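Local coordinates for capsid fiber protein (Bacillus phage phi29, PDB 6QYY) that builds the fibers that decorate the phage head, this N-terminal base region probably joining them to the capsid, at the interface of chains A and B. Numbering follows the deposited sequence. Chains: chain A/B, Capsid fiber protein.

The interface of chains A and B. Residues chain A 6, 23, 26-28; chain B 73-74, 98-99.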
ATOM      1  N   THR A   6      20.636  -4.591  -2.201  1.00 25.85           N
ATOM      2  CA  THR A   6      21.731  -3.818  -2.764  1.00 26.88           C
ATOM      3  C   THR A   6      21.432  -3.498  -4.221  1.00 28.02           C
ATOM      4  O   THR A   6      20.898  -4.333  -4.960  1.00 30.63           O
ATOM      5  CB  THR A   6      23.051  -4.580  -2.613  1.00 30.71           C
ATOM      6  OG1 THR A   6      23.365  -4.647  -1.215  1.00 38.75           O
ATOM      7  CG2 THR A   6      24.204  -3.860  -3.346  1.00 26.72           C
ATOM      8  N   GLN A  23      16.760  -3.189 -14.732  1.00 36.36           N
ATOM      9  CA  GLN A  23      17.590  -4.375 -14.875  1.00 38.47           C
ATOM     10  C   GLN A  23      19.006  -3.963 -15.256  1.00 45.70           C
ATOM     11  O   GLN A  23      19.218  -3.374 -16.318  1.00 46.51           O
ATOM     12  CB  GLN A  23      16.984  -5.288 -15.943  1.00 44.83           C
ATOM     13  CG  GLN A  23      17.712  -6.595 -16.181  1.00 55.77           C
ATOM     14  CD  GLN A  23      17.845  -7.431 -14.926  1.00 62.30           C
ATOM     15  OE1 GLN A  23      18.818  -8.160 -14.761  1.00 71.14           O
ATOM     16  NE2 GLN A  23      16.859  -7.340 -14.039  1.00 64.89           N
ATOM     17  N   ASP A  26      23.411  -8.526 -13.467  1.00 54.58           N
ATOM     18  CA  ASP A  26      23.374  -9.297 -12.222  1.00 54.54           C
ATOM     19  C   ASP A  26      23.007  -8.437 -11.014  1.00 47.60           C
ATOM     20  O   ASP A  26      23.283  -8.815  -9.872  1.00 46.64           O
ATOM     21  CB  ASP A  26      24.708 -10.008 -11.960  1.00 54.93           C
ATOM     22  CG  ASP A  26      24.786 -11.360 -12.618  1.00 75.44           C
ATOM     23  OD1 ASP A  26      24.125 -11.551 -13.658  1.00 80.78           O
ATOM     24  OD2 ASP A  26      25.515 -12.231 -12.097  1.00 81.50           O
ATOM     25  N   ILE A  27      22.380  -7.282 -11.232  1.00 40.99           N
ATOM     26  CA  ILE A  27      22.061  -6.374 -10.138  1.00 36.13           C
ATOM     27  C   ILE A  27      20.958  -5.439 -10.601  1.00 37.85           C
ATOM     28  O   ILE A  27      20.826  -5.155 -11.798  1.00 35.26           O
ATOM     29  CB  ILE A  27      23.319  -5.595  -9.677  1.00 42.19           C
ATOM     30  CG1 ILE A  27      23.108  -5.024  -8.278  1.00 39.96           C
ATOM     31  CG2 ILE A  27      23.710  -4.499 -10.700  1.00 39.46           C
ATOM     32  CD1 ILE A  27      24.387  -4.590  -7.620  1.00 45.43           C
ATOM     33  N   ILE A  28      20.139  -4.987  -9.648  1.00 31.34           N
ATOM     34  CA  ILE A  28      19.153  -3.947  -9.908  1.00 28.29           C
ATOM     35  C   ILE A  28      19.877  -2.622  -9.961  1.00 26.51           C
ATOM     36  O   ILE A  28      20.744  -2.344  -9.128  1.00 28.72           O
ATOM     37  CB  ILE A  28      18.058  -3.919  -8.825  1.00 33.12           C
ATOM     38  CG1 ILE A  28      17.116  -5.097  -8.975  1.00 35.56           C
ATOM     39  CG2 ILE A  28      17.224  -2.643  -8.930  1.00 43.48           C
ATOM     40  CD1 ILE A  28      16.332  -5.120 -10.301  1.00 34.57           C
TER
ATOM     41  N   VAL B  73      18.228 -11.959 -10.525  1.00 29.00           N
ATOM     42  CA  VAL B  73      17.737 -10.593 -10.399  1.00 24.74           C
ATOM     43  C   VAL B  73      16.860 -10.250 -11.597  1.00 27.30           C
ATOM     44  O   VAL B  73      17.219 -10.523 -12.750  1.00 28.67           O
ATOM     45  CB  VAL B  73      18.910  -9.605 -10.297  1.00 34.68           C
ATOM     46  CG1 VAL B  73      18.388  -8.183 -10.283  1.00 32.50           C
ATOM     47  CG2 VAL B  73      19.759  -9.898  -9.085  1.00 30.53           C
ATOM     48  N   GLY B  74      15.701  -9.660 -11.328  1.00 25.57           N
ATOM     49  CA  GLY B  74      14.778  -9.282 -12.378  1.00 25.94           C
ATOM     50  C   GLY B  74      13.783 -10.351 -12.800  1.00 33.29           C
ATOM     51  O   GLY B  74      12.879 -10.044 -13.592  1.00 29.50           O
ATOM     52  N   ALA B  98      12.103 -10.225  -8.705  1.00 23.31           N
ATOM     53  CA  ALA B  98      13.208 -10.343  -7.764  1.00 22.85           C
ATOM     54  C   ALA B  98      14.155  -9.162  -7.903  1.00 20.77           C
ATOM     55  O   ALA B  98      14.479  -8.747  -9.018  1.00 24.24           O
ATOM     56  CB  ALA B  98      13.971 -11.638  -8.012  1.00 22.90           C
ATOM     57  N   VAL B  99      14.600  -8.615  -6.767  1.00 19.69           N
ATOM     58  CA  VAL B  99      15.621  -7.573  -6.794  1.00 20.29           C
ATOM     59  C   VAL B  99      16.954  -8.082  -6.279  1.00 23.66           C
ATOM     60  O   VAL B  99      17.878  -7.289  -6.067  1.00 29.46           O
ATOM     61  CB  VAL B  99      15.189  -6.309  -6.039  1.00 22.98           C
ATOM     62  CG1 VAL B  99      14.037  -5.642  -6.791  1.00 21.78           C
ATOM     63  CG2 VAL B  99      14.868  -6.614  -4.562  1.00 28.45           C
TER
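The flat carboxamide of A:Gln23 meets B:Val73 and B:Gly74 with its outer edge, and both partners sit somewhat out of its plane, displaced toward the same face. The backbone carbonyl O of B:Val73 lies about equally far from the amide NE2 and from OE1. Its bond from NE2 is weak, 3.5 Å long and bent to 132° at the hydrogen. Close beside it, CA of B:Gly74 approaches NE2 to 3.3 Å; a glycine suits this spot because it brings no side chain against the amide and readily adopts the positive phi of 88°. Glutamine is long enough to reach here: CG runs anti to the backbone N, and a bend at chi2 (57°) turns the amide toward chain B.

Farther along, the contact becomes greasy. CG1 of B:Val73 rests on CG1 of A:Ile28 at 3.6 Å and touches its CD1 tip at 3.7 Å. CG1 of A:Ile28 also meets the backbone CA of B:Val99 at 3.6 Å, so it lies over both chain B loops at once, its side chain slanting across that of B:Val73. Branched apolar residues suit this packing, having bulk close to the backbone and few rotations to lose. CG1 of B:Val73 also reaches CA of A:Ile27 at 4.1 Å, while CG2 faces the main chain of poorly ordered A:Asp26. With 79 Å² hidden, B:Val73 seats both methyls against this chain A segment, and the patch plausibly packs neighbouring subunits together in a three-chain fiber base.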